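Local coordinates for regulatory protein (Pseudomonas aeruginosa, PDB 5J2Y) that represses quorum-sensing and virulence genes, binding promoter DNA through a helix-turn-helix domain, at residues S26-T29 and F30-F34; C40-R43 and F44-E48; L50-P53 and I54-L57. All coordinates share one frame; numbering follows the deposited sequence.

Interaction 1: S26-T29 and F30-F34. With nucleotides of chain C.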
ATOM      1  N   SER A  26      -0.233   3.416  11.035  1.00 27.36           N
ATOM      2  CA  SER A  26       1.160   3.632  10.778  1.00 27.40           C
ATOM      3  C   SER A  26       1.583   3.051   9.389  1.00 28.46           C
ATOM      4  O   SER A  26       0.944   2.155   8.842  1.00 28.40           O
ATOM      5  CB  SER A  26       1.995   2.982  11.881  1.00 27.78           C
ATOM      6  OG  SER A  26       1.815   1.571  11.880  1.00 31.15           O
ATOM      7  N   GLN A  27       2.702   3.542   8.867  1.00 27.44           N
ATOM      8  CA  GLN A  27       3.349   2.952   7.712  1.00 26.48           C
ATOM      9  C   GLN A  27       3.629   1.468   7.934  1.00 28.51           C
ATOM     10  O   GLN A  27       3.382   0.673   7.061  1.00 29.14           O
ATOM     11  CB  GLN A  27       4.662   3.675   7.400  1.00 25.46           C
ATOM     12  CG  GLN A  27       4.447   5.072   6.857  1.00 26.83           C
ATOM     13  CD  GLN A  27       5.757   5.755   6.572  1.00 25.51           C
ATOM     14  OE1 GLN A  27       6.797   5.316   7.039  1.00 24.77           O
ATOM     15  NE2 GLN A  27       5.714   6.818   5.779  1.00 23.37           N
ATOM     16  N   GLU A  28       4.115   1.108   9.115  1.00 29.57           N
ATOM     17  CA  GLU A  28       4.429  -0.293   9.417  1.00 32.20           C
ATOM     18  C   GLU A  28       3.187  -1.133   9.260  1.00 33.03           C
ATOM     19  O   GLU A  28       3.231  -2.199   8.638  1.00 29.52           O
ATOM     20  CB  GLU A  28       4.960  -0.424  10.852  1.00 34.70           C
ATOM     21  CG  GLU A  28       5.245  -1.845  11.390  1.00 43.14           C
ATOM     22  CD  GLU A  28       6.153  -2.708  10.510  1.00 47.62           C
ATOM     23  OE1 GLU A  28       7.070  -2.159   9.857  1.00 46.67           O
ATOM     24  OE2 GLU A  28       5.952  -3.954  10.490  1.00 49.95           O
ATOM     25  N   THR A  29       2.083  -0.643   9.841  1.00 32.36           N
ATOM     26  CA  THR A  29       0.840  -1.406   9.899  1.00 31.51           C
ATOM     27  C   THR A  29       0.328  -1.577   8.466  1.00 30.69           C
ATOM     28  O   THR A  29       0.051  -2.655   8.017  1.00 32.75           O
ATOM     29  CB  THR A  29      -0.221  -0.692  10.790  1.00 33.38           C
ATOM     30  OG1 THR A  29       0.191  -0.694  12.172  1.00 34.10           O
ATOM     31  CG2 THR A  29      -1.540  -1.383  10.718  1.00 32.60           C
ATOM     32  N   PHE A  30       0.283  -0.483   7.734  1.00 29.95           N
ATOM     33  CA  PHE A  30      -0.302  -0.467   6.410  1.00 27.77           C
ATOM     34  C   PHE A  30       0.544  -1.237   5.385  1.00 27.76           C
ATOM     35  O   PHE A  30       0.054  -2.157   4.686  1.00 26.27           O
ATOM     36  CB  PHE A  30      -0.471   0.973   5.982  1.00 26.14           C
ATOM     37  CG  PHE A  30      -1.083   1.126   4.617  1.00 27.58           C
ATOM     38  CD1 PHE A  30      -2.464   1.095   4.441  1.00 27.49           C
ATOM     39  CD2 PHE A  30      -0.292   1.327   3.542  1.00 26.47           C
ATOM     40  CE1 PHE A  30      -3.019   1.265   3.205  1.00 26.84           C
ATOM     41  CE2 PHE A  30      -0.830   1.485   2.305  1.00 28.18           C
ATOM     42  CZ  PHE A  30      -2.194   1.438   2.117  1.00 27.96           C
ATOM     43  N   TRP A  31       1.832  -0.933   5.333  1.00 26.20           N
ATOM     44  CA  TRP A  31       2.657  -1.532   4.292  1.00 26.18           C
ATOM     45  C   TRP A  31       2.998  -3.007   4.505  1.00 25.93           C
ATOM     46  O   TRP A  31       3.198  -3.748   3.537  1.00 23.16           O
ATOM     47  CB  TRP A  31       3.892  -0.722   4.100  1.00 24.27           C
ATOM     48  CG  TRP A  31       3.584   0.512   3.478  1.00 23.96           C
ATOM     49  CD1 TRP A  31       3.448   1.733   4.086  1.00 26.97           C
ATOM     50  CD2 TRP A  31       3.337   0.719   2.087  1.00 23.90           C
ATOM     51  NE1 TRP A  31       3.129   2.697   3.150  1.00 26.19           N
ATOM     52  CE2 TRP A  31       3.072   2.099   1.914  1.00 24.27           C
ATOM     53  CE3 TRP A  31       3.314  -0.131   0.966  1.00 22.20           C
ATOM     54  CZ2 TRP A  31       2.818   2.653   0.686  1.00 24.76           C
ATOM     55  CZ3 TRP A  31       3.038   0.400  -0.248  1.00 24.32           C
ATOM     56  CH2 TRP A  31       2.787   1.804  -0.392  1.00 27.92           C
ATOM     57  N   SER A  32       2.974  -3.443   5.759  1.00 26.10           N
ATOM     58  CA  SER A  32       3.342  -4.813   6.054  1.00 26.32           C
ATOM     59  C   SER A  32       2.278  -5.813   5.654  1.00 27.55           C
ATOM     60  O   SER A  32       2.599  -6.979   5.496  1.00 32.46           O
ATOM     61  CB  SER A  32       3.768  -4.983   7.532  1.00 27.16           C
ATOM     62  OG  SER A  32       2.712  -4.634   8.399  1.00 31.09           O
ATOM     63  N   ARG A  33       1.026  -5.381   5.449  1.00 29.01           N
ATOM     64  CA  ARG A  33      -0.015  -6.294   4.894  1.00 26.63           C
ATOM     65  C   ARG A  33       0.382  -6.842   3.552  1.00 26.80           C
ATOM     66  O   ARG A  33      -0.142  -7.874   3.151  1.00 25.45           O
ATOM     67  CB  ARG A  33      -1.359  -5.598   4.673  1.00 28.61           C
ATOM     68  CG  ARG A  33      -1.941  -4.983   5.912  1.00 30.73           C
ATOM     69  CD  ARG A  33      -3.432  -4.765   5.773  1.00 34.07           C
ATOM     70  NE  ARG A  33      -3.951  -4.364   7.085  1.00 34.01           N
ATOM     71  CZ  ARG A  33      -4.152  -3.097   7.465  1.00 33.85           C
ATOM     72  NH1 ARG A  33      -3.959  -2.095   6.621  1.00 34.26           N
ATOM     73  NH2 ARG A  33      -4.588  -2.829   8.688  1.00 35.12           N
ATOM     74  N   PHE A  34       1.242  -6.092   2.840  1.00 25.07           N
ATOM     75  CA  PHE A  34       1.750  -6.457   1.517  1.00 25.88           C
ATOM     76  C   PHE A  34       3.166  -7.062   1.572  1.00 26.98           C
ATOM     77  O   PHE A  34       3.737  -7.383   0.549  1.00 22.79           O
ATOM     78  CB  PHE A  34       1.764  -5.215   0.582  1.00 25.26           C
ATOM     79  CG  PHE A  34       0.449  -4.475   0.533  1.00 25.87           C
ATOM     80  CD1 PHE A  34      -0.618  -4.977  -0.190  1.00 25.00           C
ATOM     81  CD2 PHE A  34       0.293  -3.262   1.181  1.00 27.51           C
ATOM     82  CE1 PHE A  34      -1.816  -4.308  -0.237  1.00 26.16           C
ATOM     83  CE2 PHE A  34      -0.916  -2.599   1.163  1.00 28.42           C
ATOM     84  CZ  PHE A  34      -1.970  -3.124   0.435  1.00 27.12           C
TER
ATOM     85  P    DT C   7       3.846   7.164  10.452  0.50 29.92           P
ATOM     86  OP1  DT C   7       2.734   7.895   9.798  0.50 29.58           O
ATOM     87  OP2  DT C   7       3.935   5.678  10.310  0.50 27.35           O
ATOM     88  O5'  DT C   7       5.216   7.812  10.003  0.50 28.48           O
ATOM     89  C5'  DT C   7       5.391   9.228  10.011  0.50 27.59           C
ATOM     90  C4'  DT C   7       6.778   9.585   9.529  0.50 26.95           C
ATOM     91  O4'  DT C   7       7.777   9.032  10.413  0.50 26.56           O
ATOM     92  C3'  DT C   7       7.150   9.107   8.124  0.50 26.60           C
ATOM     93  O3'  DT C   7       7.665  10.268   7.481  0.50 28.06           O
ATOM     94  C2'  DT C   7       8.236   8.069   8.360  0.50 26.28           C
ATOM     95  C1'  DT C   7       8.868   8.568   9.634  0.50 25.51           C
ATOM     96  N1   DT C   7       9.587   7.563  10.435  0.50 24.30           N
ATOM     97  C2   DT C   7      10.871   7.856  10.814  0.50 23.27           C
ATOM     98  O2   DT C   7      11.457   8.860  10.450  0.50 26.20           O
ATOM     99  N3   DT C   7      11.457   6.915  11.621  0.50 23.59           N
ATOM    100  C4   DT C   7      10.893   5.738  12.076  0.50 23.43           C
ATOM    101  O4   DT C   7      11.541   4.985  12.796  0.50 23.01           O
ATOM    102  C5   DT C   7       9.536   5.503  11.651  0.50 22.22           C
ATOM    103  C7   DT C   7       8.848   4.249  12.086  0.50 22.50           C
ATOM    104  C6   DT C   7       8.950   6.424  10.878  0.50 23.32           C
TER
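Ser32 turns back on Glu28 and bonds it twice. Its hydroxyl OG gives a short hydrogen bond to Glu28 O at 2.5 Å, and its backbone N reaches the same oxygen at 3.1 Å. The OG sits between the backbone N and the carbonyl carbon (chi1 60°), which aims it at the preceding turn. Two further helical bonds run from Phe30 N to Ser26 O (2.9 Å) and from Trp31 N to Gln27 O (2.8 Å).

DNA adds a bond at the helix start. Gln27 N bonds DT7 OP2 of chain C almost straight on (2.9 Å, 171°). Ser26 is the N-cap, so this phosphate lies at the helix N-terminus, where the helix dipole would favour an anion.

Packing is lighter. Gln27 CB meets Trp31 CD1 at 4.0 Å, while Gln27 O lies at the edge of the indole, near its plane. Thr29 and Arg33 run side by side, and Thr29 O stands over one guanidinium face. Arg33 forms its salt bridge with Glu25.

The contact spans helix 27-32, just before DNA-contacting helix 38-45. Gln27 bonds Gln38 and Glu45 there, and Trp31 bonds Glu45. Phe30 packs between helices 9-22 and 52-62.

Interaction 2: C40-R43 and F44-E48; sequences CGSR and FENGE. With nucleotides of chain C; nucleotides of chain F.
The Phe44 ring lies against Cys40, one turn back. Cys40 O sits over one ring face, offset toward the rim, 3.3 Å from Phe44 CG. Cys40 SG approaches obliquely and reaches Phe44 CZ at 3.4 Å, a sulfur-aromatic contact. With SG anti to the backbone N (chi1 -171°), the sulfur is carried along the helix toward the ring.

The Arg43 guanidinium uses its edge on a guanine. NH1 bonds O6 of DG10 of chain C at 2.8 Å, and NH2 bonds N7 of DG10 at 3.0 Å. This bidentate grip is the classic major-groove reading of guanine by arginine. NH1 also lies 2.8 Å from O4 of DT17 of chain F, reached obliquely, so Arg43 touches both strands. The chain bends at chi3 (135°) to turn the group to the bases.

The Asn46 amide has Ser42 O in its plane, bonded by ND2 at 3.1 Å. The same ND2 bonds OP1 of DA8 of chain C. Ser42 OG donates to OP2 of that phosphate at 2.7 Å. Two side chains thus clamp one phosphate, and the Ser42 carbonyl steadies the Asn46 amide.

A Schellman motif ends the helix. Glu48 N bonds Arg43 O at 3.0 Å, Gly47 N bonds Phe44 O, and Gly47 has the positive phi of the C-prime residue. The aliphatic base of Arg43 also meets the Glu48 carboxylate.

Helix 38-45 therefore acts as the recognition helix of the helix-turn-helix. Its inner side is held by Glu45, which faces helix 27-32 and forms a salt bridge with Arg20 of helix 9-22. Phe44 packs on Ala13 of helix 9-22 and on Leu50 and Pro51 ahead of helix 52-62.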
ATOM      1  N   CYS A  40      10.504   1.296   3.066  1.00 27.13           N
ATOM      2  CA  CYS A  40      10.139   1.214   1.683  1.00 29.07           C
ATOM      3  C   CYS A  40       8.807   1.923   1.482  1.00 27.59           C
ATOM      4  O   CYS A  40       8.623   2.667   0.536  1.00 28.72           O
ATOM      5  CB  CYS A  40      10.096  -0.252   1.312  1.00 34.95           C
ATOM      6  SG  CYS A  40       9.911  -0.485  -0.430  1.00 46.01           S
ATOM      7  N   GLY A  41       7.885   1.733   2.414  1.00 25.97           N
ATOM      8  CA  GLY A  41       6.658   2.456   2.361  1.00 24.48           C
ATOM      9  C   GLY A  41       6.934   3.950   2.387  1.00 26.48           C
ATOM     10  O   GLY A  41       6.288   4.717   1.661  1.00 24.73           O
ATOM     11  N   SER A  42       7.891   4.378   3.208  1.00 24.96           N
ATOM     12  CA  SER A  42       8.206   5.818   3.321  1.00 25.88           C
ATOM     13  C   SER A  42       8.721   6.355   2.012  1.00 25.21           C
ATOM     14  O   SER A  42       8.333   7.441   1.565  1.00 21.52           O
ATOM     15  CB  SER A  42       9.281   6.085   4.376  1.00 30.05           C
ATOM     16  OG  SER A  42       9.753   7.447   4.307  1.00 26.67           O
ATOM     17  N   ARG A  43       9.621   5.616   1.396  1.00 24.28           N
ATOM     18  CA  ARG A  43      10.178   6.087   0.119  1.00 26.74           C
ATOM     19  C   ARG A  43       9.106   6.125  -0.974  1.00 29.13           C
ATOM     20  O   ARG A  43       9.074   7.068  -1.759  1.00 32.09           O
ATOM     21  CB  ARG A  43      11.361   5.259  -0.283  1.00 29.66           C
ATOM     22  CG  ARG A  43      12.507   5.370   0.718  1.00 30.63           C
ATOM     23  CD  ARG A  43      13.792   4.655   0.275  1.00 34.46           C
ATOM     24  NE  ARG A  43      15.001   5.484   0.493  1.00 39.95           N
ATOM     25  CZ  ARG A  43      15.995   5.216   1.342  1.00 45.67           C
ATOM     26  NH1 ARG A  43      15.983   4.124   2.093  1.00 53.51           N
ATOM     27  NH2 ARG A  43      17.033   6.042   1.430  1.00 52.01           N
ATOM     28  N   PHE A  44       8.180   5.160  -0.992  1.00 25.23           N
ATOM     29  CA  PHE A  44       7.074   5.197  -2.002  1.00 25.93           C
ATOM     30  C   PHE A  44       6.140   6.410  -1.820  1.00 24.41           C
ATOM     31  O   PHE A  44       5.788   7.076  -2.755  1.00 25.44           O
ATOM     32  CB  PHE A  44       6.221   3.914  -1.941  1.00 23.05           C
ATOM     33  CG  PHE A  44       6.948   2.659  -2.357  1.00 24.35           C
ATOM     34  CD1 PHE A  44       7.971   2.686  -3.289  1.00 26.39           C
ATOM     35  CD2 PHE A  44       6.531   1.441  -1.888  1.00 23.85           C
ATOM     36  CE1 PHE A  44       8.592   1.519  -3.698  1.00 27.84           C
ATOM     37  CE2 PHE A  44       7.109   0.259  -2.323  1.00 26.39           C
ATOM     38  CZ  PHE A  44       8.158   0.293  -3.218  1.00 28.31           C
ATOM     39  N   GLU A  45       5.730   6.650  -0.588  1.00 26.27           N
ATOM     40  CA  GLU A  45       4.843   7.766  -0.239  1.00 27.73           C
ATOM     41  C   GLU A  45       5.441   9.156  -0.528  1.00 29.95           C
ATOM     42  O   GLU A  45       4.723  10.150  -0.495  1.00 35.56           O
ATOM     43  CB  GLU A  45       4.455   7.698   1.231  1.00 23.93           C
ATOM     44  CG  GLU A  45       3.500   6.599   1.562  1.00 26.38           C
ATOM     45  CD  GLU A  45       3.105   6.542   3.022  1.00 26.73           C
ATOM     46  OE1 GLU A  45       3.436   7.499   3.767  1.00 30.62           O
ATOM     47  OE2 GLU A  45       2.456   5.538   3.421  1.00 24.83           O
ATOM     48  N   ASN A  46       6.744   9.198  -0.769  1.00 31.67           N
ATOM     49  CA  ASN A  46       7.458  10.412  -1.087  1.00 34.42           C
ATOM     50  C   ASN A  46       8.018  10.394  -2.489  1.00 36.59           C
ATOM     51  O   ASN A  46       8.927  11.155  -2.820  1.00 35.32           O
ATOM     52  CB  ASN A  46       8.543  10.648  -0.036  1.00 38.18           C
ATOM     53  CG  ASN A  46       7.966  11.220   1.240  1.00 38.92           C
ATOM     54  OD1 ASN A  46       7.714  12.412   1.308  1.00 45.25           O
ATOM     55  ND2 ASN A  46       7.692  10.372   2.228  1.00 41.33           N
ATOM     56  N   GLY A  47       7.464   9.508  -3.316  1.00 37.81           N
ATOM     57  CA  GLY A  47       7.627   9.581  -4.757  1.00 36.06           C
ATOM     58  C   GLY A  47       8.767   8.810  -5.356  1.00 38.21           C
ATOM     59  O   GLY A  47       9.163   9.091  -6.476  1.00 34.48           O
ATOM     60  N   GLU A  48       9.310   7.832  -4.633  1.00 39.24           N
ATOM     61  CA  GLU A  48      10.216   6.884  -5.276  1.00 37.59           C
ATOM     62  C   GLU A  48       9.384   6.075  -6.298  1.00 41.37           C
ATOM     63  O   GLU A  48       8.161   5.876  -6.137  1.00 36.81           O
ATOM     64  CB  GLU A  48      10.876   5.972  -4.244  1.00 40.28           C
ATOM     65  CG  GLU A  48      11.966   5.032  -4.764  1.00 44.47           C
ATOM     66  CD  GLU A  48      12.197   3.814  -3.862  1.00 54.03           C
ATOM     67  OE1 GLU A  48      11.231   3.382  -3.199  1.00 57.48           O
ATOM     68  OE2 GLU A  48      13.332   3.255  -3.828  1.00 60.63           O
TER
ATOM     69  P    DA C   8       8.091  10.233   5.957  0.50 29.80           P
ATOM     70  OP1  DA C   8       7.522  11.428   5.318  0.50 30.11           O
ATOM     71  OP2  DA C   8       7.798   8.889   5.414  0.50 30.95           O
ATOM     72  O5'  DA C   8       9.678  10.381   6.020  0.50 29.07           O
ATOM     73  C5'  DA C   8      10.279  11.188   7.032  0.50 28.18           C
ATOM     74  C4'  DA C   8      11.776  11.298   6.860  0.50 27.78           C
ATOM     75  O4'  DA C   8      12.430  10.293   7.660  0.50 27.52           O
ATOM     76  C3'  DA C   8      12.345  11.127   5.458  0.50 30.04           C
ATOM     77  O3'  DA C   8      13.484  11.996   5.457  0.50 31.99           O
ATOM     78  C2'  DA C   8      12.705   9.648   5.409  0.50 28.71           C
ATOM     79  C1'  DA C   8      13.135   9.367   6.844  0.50 27.41           C
ATOM     80  N9   DA C   8      12.821   8.043   7.353  0.50 26.10           N
ATOM     81  C8   DA C   8      11.647   7.345   7.226  0.50 24.74           C
ATOM     82  N7   DA C   8      11.636   6.206   7.875  0.50 24.66           N
ATOM     83  C5   DA C   8      12.879   6.166   8.493  0.50 25.65           C
ATOM     84  C6   DA C   8      13.486   5.220   9.330  0.50 25.45           C
ATOM     85  N6   DA C   8      12.899   4.083   9.712  0.50 26.11           N
ATOM     86  N1   DA C   8      14.736   5.480   9.766  0.50 26.06           N
ATOM     87  C2   DA C   8      15.324   6.616   9.388  0.50 25.56           C
ATOM     88  N3   DA C   8      14.854   7.587   8.609  0.50 26.86           N
ATOM     89  C4   DA C   8      13.611   7.299   8.194  0.50 26.35           C
ATOM     90  P    DG C  10      20.519  10.480   2.878  0.50 42.34           P
ATOM     91  OP1  DG C  10      20.730  11.920   2.707  0.50 44.15           O
ATOM     92  OP2  DG C  10      19.951   9.706   1.744  0.50 48.16           O
ATOM     93  O5'  DG C  10      21.875   9.763   3.299  0.50 45.17           O
ATOM     94  C5'  DG C  10      22.349   9.822   4.652  0.50 41.99           C
ATOM     95  C4'  DG C  10      23.254   8.651   4.964  0.50 41.52           C
ATOM     96  O4'  DG C  10      22.465   7.519   5.401  0.50 37.79           O
ATOM     97  C3'  DG C  10      24.134   8.134   3.826  0.50 41.36           C
ATOM     98  O3'  DG C  10      25.350   7.707   4.446  0.50 42.61           O
ATOM     99  C2'  DG C  10      23.343   6.959   3.282  0.50 39.29           C
ATOM    100  C1'  DG C  10      22.638   6.418   4.522  0.50 36.10           C
ATOM    101  N9   DG C  10      21.317   5.860   4.263  0.50 33.47           N
ATOM    102  C8   DG C  10      20.329   6.416   3.487  0.50 33.87           C
ATOM    103  N7   DG C  10      19.240   5.697   3.456  0.50 33.95           N
ATOM    104  C5   DG C  10      19.524   4.606   4.263  0.50 30.90           C
ATOM    105  C6   DG C  10      18.725   3.486   4.612  0.50 31.28           C
ATOM    106  O6   DG C  10      17.566   3.225   4.263  0.50 32.90           O
ATOM    107  N1   DG C  10      19.401   2.621   5.464  0.50 30.32           N
ATOM    108  C2   DG C  10      20.690   2.798   5.908  0.50 28.83           C
ATOM    109  N2   DG C  10      21.172   1.850   6.718  0.50 27.29           N
ATOM    110  N3   DG C  10      21.443   3.835   5.590  0.50 28.86           N
ATOM    111  C4   DG C  10      20.800   4.696   4.775  0.50 30.20           C
TER
ATOM    112  P    DT F  17      11.698  -4.923   1.624  0.50 49.80           P
ATOM    113  OP1  DT F  17      10.951  -6.193   1.763  0.50 48.34           O
ATOM    114  OP2  DT F  17      10.944  -3.637   1.554  0.50 46.49           O
ATOM    115  O5'  DT F  17      12.789  -4.905   2.784  0.50 48.24           O
ATOM    116  C5'  DT F  17      13.926  -5.801   2.687  0.50 44.62           C
ATOM    117  C4'  DT F  17      15.038  -5.382   3.624  0.50 42.64           C
ATOM    118  O4'  DT F  17      15.779  -4.276   3.057  0.50 40.59           O
ATOM    119  C3'  DT F  17      14.591  -4.926   5.020  0.50 41.33           C
ATOM    120  O3'  DT F  17      15.407  -5.610   5.977  0.50 41.62           O
ATOM    121  C2'  DT F  17      14.865  -3.431   5.016  0.50 39.52           C
ATOM    122  C1'  DT F  17      16.059  -3.343   4.084  0.50 38.66           C
ATOM    123  N1   DT F  17      16.294  -2.031   3.451  0.50 36.08           N
ATOM    124  C2   DT F  17      17.582  -1.545   3.420  0.50 34.57           C
ATOM    125  O2   DT F  17      18.532  -2.141   3.904  0.50 35.07           O
ATOM    126  N3   DT F  17      17.719  -0.334   2.792  0.50 33.56           N
ATOM    127  C4   DT F  17      16.718   0.426   2.213  0.50 33.61           C
ATOM    128  O4   DT F  17      16.989   1.507   1.695  0.50 34.08           O
ATOM    129  C5   DT F  17      15.395  -0.147   2.278  0.50 32.67           C
ATOM    130  C7   DT F  17      14.251   0.600   1.669  0.50 32.70           C
ATOM    131  C6   DT F  17      15.251  -1.330   2.889  0.50 35.00           C
TER

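Interaction 3: L50-P53 and I54-L57; sequences LPFP and IYLL
Phe52 makes the closest side-chain packing of this helix start, with Tyr55 and Leu56. Both meet the same side of the Phe52 ring, Tyr55 at CE1 and Leu56 at CE2 and CZ. Phe52 CE1 touches Tyr55 CD2 at 3.5 Å, with the ring planes inclined at 37°, an oblique pair. Leu56 covers one face of the Phe52 ring in a CH-pi contact, with CG 4.2 Å from the ring centroid. Its CD2 also touches Phe52 CZ at 3.6 Å. Close as it is, this is the solvent side. Phe52 and Pro53 remain exposed in the assembly, although both meet a neighbour in the crystal.

The Leu50 side is buried but a little less close. Leu50 CD1 meets Ile54 CG2 at 3.7 Å, and Leu50 CD2 meets Tyr55 CB at 4.0 Å. The two methyls split between two neighbours: one goes to the isoleucine branch, the other comes to the edge of the Tyr55 ring. Leu50 CG is anti to the backbone N (chi1 -162°), which brings the fork back over the first turn. Pro51 CD adds a looser touch on Ile54 CB.

Backbone bonds close the first turn. Tyr55 N bonds O of the N-cap residue Pro51 at 3.0 Å. Leu56 N bonds Phe52 O at 2.8 Å, and Leu57 N bonds Pro53 O. Pro53 lies in the first turn, where the missing N-H costs no helical bond.

The stretch opens helix 52-62, which follows the recognition helix. Leu50 and Tyr55 rest on Met12 of helix 9-22, and Tyr55 also on Pro9. Ile54 touches Ile36 in the turn before helix 38-45.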
ATOM      1  N   LEU A  50       7.367   3.492  -7.943  1.00 30.73           N
ATOM      2  CA  LEU A  50       6.562   2.405  -7.475  1.00 29.50           C
ATOM      3  C   LEU A  50       6.691   1.276  -8.497  1.00 27.25           C
ATOM      4  O   LEU A  50       6.279   1.430  -9.618  1.00 27.11           O
ATOM      5  CB  LEU A  50       5.130   2.877  -7.383  1.00 29.22           C
ATOM      6  CG  LEU A  50       4.169   2.073  -6.529  1.00 31.29           C
ATOM      7  CD1 LEU A  50       4.634   2.042  -5.062  1.00 32.03           C
ATOM      8  CD2 LEU A  50       2.747   2.603  -6.625  1.00 31.19           C
ATOM      9  N   PRO A  51       7.307   0.154  -8.133  1.00 26.87           N
ATOM     10  CA  PRO A  51       7.358  -0.950  -9.073  1.00 25.80           C
ATOM     11  C   PRO A  51       5.947  -1.447  -9.479  1.00 26.92           C
ATOM     12  O   PRO A  51       4.998  -1.367  -8.705  1.00 27.14           O
ATOM     13  CB  PRO A  51       8.089  -2.042  -8.299  1.00 28.61           C
ATOM     14  CG  PRO A  51       8.575  -1.428  -7.044  1.00 28.31           C
ATOM     15  CD  PRO A  51       7.768  -0.220  -6.792  1.00 26.76           C
ATOM     16  N   PHE A  52       5.812  -1.951 -10.696  1.00 27.82           N
ATOM     17  CA  PHE A  52       4.489  -2.228 -11.232  1.00 28.68           C
ATOM     18  C   PHE A  52       3.701  -3.251 -10.393  1.00 27.57           C
ATOM     19  O   PHE A  52       2.550  -3.023 -10.047  1.00 28.90           O
ATOM     20  CB  PHE A  52       4.588  -2.592 -12.701  1.00 28.41           C
ATOM     21  CG  PHE A  52       3.264  -2.634 -13.407  1.00 32.78           C
ATOM     22  CD1 PHE A  52       2.545  -1.473 -13.647  1.00 35.04           C
ATOM     23  CD2 PHE A  52       2.712  -3.861 -13.816  1.00 34.54           C
ATOM     24  CE1 PHE A  52       1.309  -1.519 -14.293  1.00 35.35           C
ATOM     25  CE2 PHE A  52       1.497  -3.907 -14.464  1.00 32.91           C
ATOM     26  CZ  PHE A  52       0.800  -2.734 -14.711  1.00 34.77           C
ATOM     27  N   PRO A  53       4.349  -4.315  -9.943  1.00 28.03           N
ATOM     28  CA  PRO A  53       3.558  -5.273  -9.152  1.00 27.21           C
ATOM     29  C   PRO A  53       2.944  -4.662  -7.885  1.00 28.04           C
ATOM     30  O   PRO A  53       1.839  -5.016  -7.482  1.00 27.11           O
ATOM     31  CB  PRO A  53       4.588  -6.342  -8.767  1.00 25.58           C
ATOM     32  CG  PRO A  53       5.686  -6.207  -9.742  1.00 23.72           C
ATOM     33  CD  PRO A  53       5.744  -4.756 -10.130  1.00 25.63           C
ATOM     34  N   ILE A  54       3.657  -3.738  -7.256  1.00 28.52           N
ATOM     35  CA  ILE A  54       3.147  -3.078  -6.039  1.00 26.91           C
ATOM     36  C   ILE A  54       2.028  -2.137  -6.434  1.00 24.35           C
ATOM     37  O   ILE A  54       1.050  -1.969  -5.712  1.00 22.00           O
ATOM     38  CB  ILE A  54       4.234  -2.280  -5.291  1.00 28.05           C
ATOM     39  CG1 ILE A  54       5.156  -3.213  -4.530  1.00 31.68           C
ATOM     40  CG2 ILE A  54       3.640  -1.406  -4.192  1.00 27.21           C
ATOM     41  CD1 ILE A  54       5.765  -4.345  -5.305  1.00 37.47           C
ATOM     42  N   TYR A  55       2.182  -1.483  -7.576  1.00 24.09           N
ATOM     43  CA  TYR A  55       1.093  -0.659  -8.126  1.00 23.06           C
ATOM     44  C   TYR A  55      -0.173  -1.494  -8.304  1.00 22.96           C
ATOM     45  O   TYR A  55      -1.276  -1.089  -7.879  1.00 20.11           O
ATOM     46  CB  TYR A  55       1.529  -0.038  -9.438  1.00 23.87           C
ATOM     47  CG  TYR A  55       0.416   0.597 -10.223  1.00 26.61           C
ATOM     48  CD1 TYR A  55      -0.192   1.776  -9.788  1.00 29.74           C
ATOM     49  CD2 TYR A  55       0.003   0.066 -11.424  1.00 26.67           C
ATOM     50  CE1 TYR A  55      -1.211   2.355 -10.522  1.00 31.64           C
ATOM     51  CE2 TYR A  55      -1.013   0.632 -12.175  1.00 27.55           C
ATOM     52  CZ  TYR A  55      -1.626   1.763 -11.723  1.00 34.72           C
ATOM     53  OH  TYR A  55      -2.626   2.349 -12.475  1.00 39.35           O
ATOM     54  N   LEU A  56      -0.023  -2.686  -8.890  1.00 22.83           N
ATOM     55  CA  LEU A  56      -1.191  -3.551  -9.111  1.00 21.05           C
ATOM     56  C   LEU A  56      -1.859  -3.859  -7.768  1.00 21.15           C
ATOM     57  O   LEU A  56      -3.086  -3.752  -7.629  1.00 22.11           O
ATOM     58  CB  LEU A  56      -0.784  -4.871  -9.793  1.00 21.01           C
ATOM     59  CG  LEU A  56      -0.238  -4.808 -11.198  1.00 21.40           C
ATOM     60  CD1 LEU A  56       0.038  -6.216 -11.653  1.00 23.29           C
ATOM     61  CD2 LEU A  56      -1.218  -4.170 -12.141  1.00 22.63           C
ATOM     62  N   LEU A  57      -1.065  -4.270  -6.771  1.00 20.49           N
ATOM     63  CA  LEU A  57      -1.650  -4.654  -5.500  1.00 21.49           C
ATOM     64  C   LEU A  57      -2.352  -3.499  -4.833  1.00 22.31           C
ATOM     65  O   LEU A  57      -3.403  -3.693  -4.224  1.00 26.61           O
ATOM     66  CB  LEU A  57      -0.609  -5.155  -4.517  1.00 25.44           C
ATOM     67  CG  LEU A  57      -0.266  -6.609  -4.521  1.00 28.86           C
ATOM     68  CD1 LEU A  57       0.993  -6.773  -3.710  1.00 32.52           C
ATOM     69  CD2 LEU A  57      -1.387  -7.438  -3.935  1.00 27.97           C
TER

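All three contacts are local, within the helix-turn-helix domain. Interaction 1 covers a whole short helix, interaction 2 ends one and interaction 3 begins one. Interactions 1 and 2 are partly buried and polar, and both take hold of DNA: the first through the backbone N and side chain of Gln27, on phosphates, the second through side chains that read a base and grip a phosphate. They join at Glu45. Interaction 3 is mostly a surface contact and apolar. It meets interaction 2 where Leu50, Pro51 and Ile54 pack on Phe44. Its link to interaction 1 is slighter, Phe34 against Leu57, though the two contacts lie on opposite sides of the chain's centre.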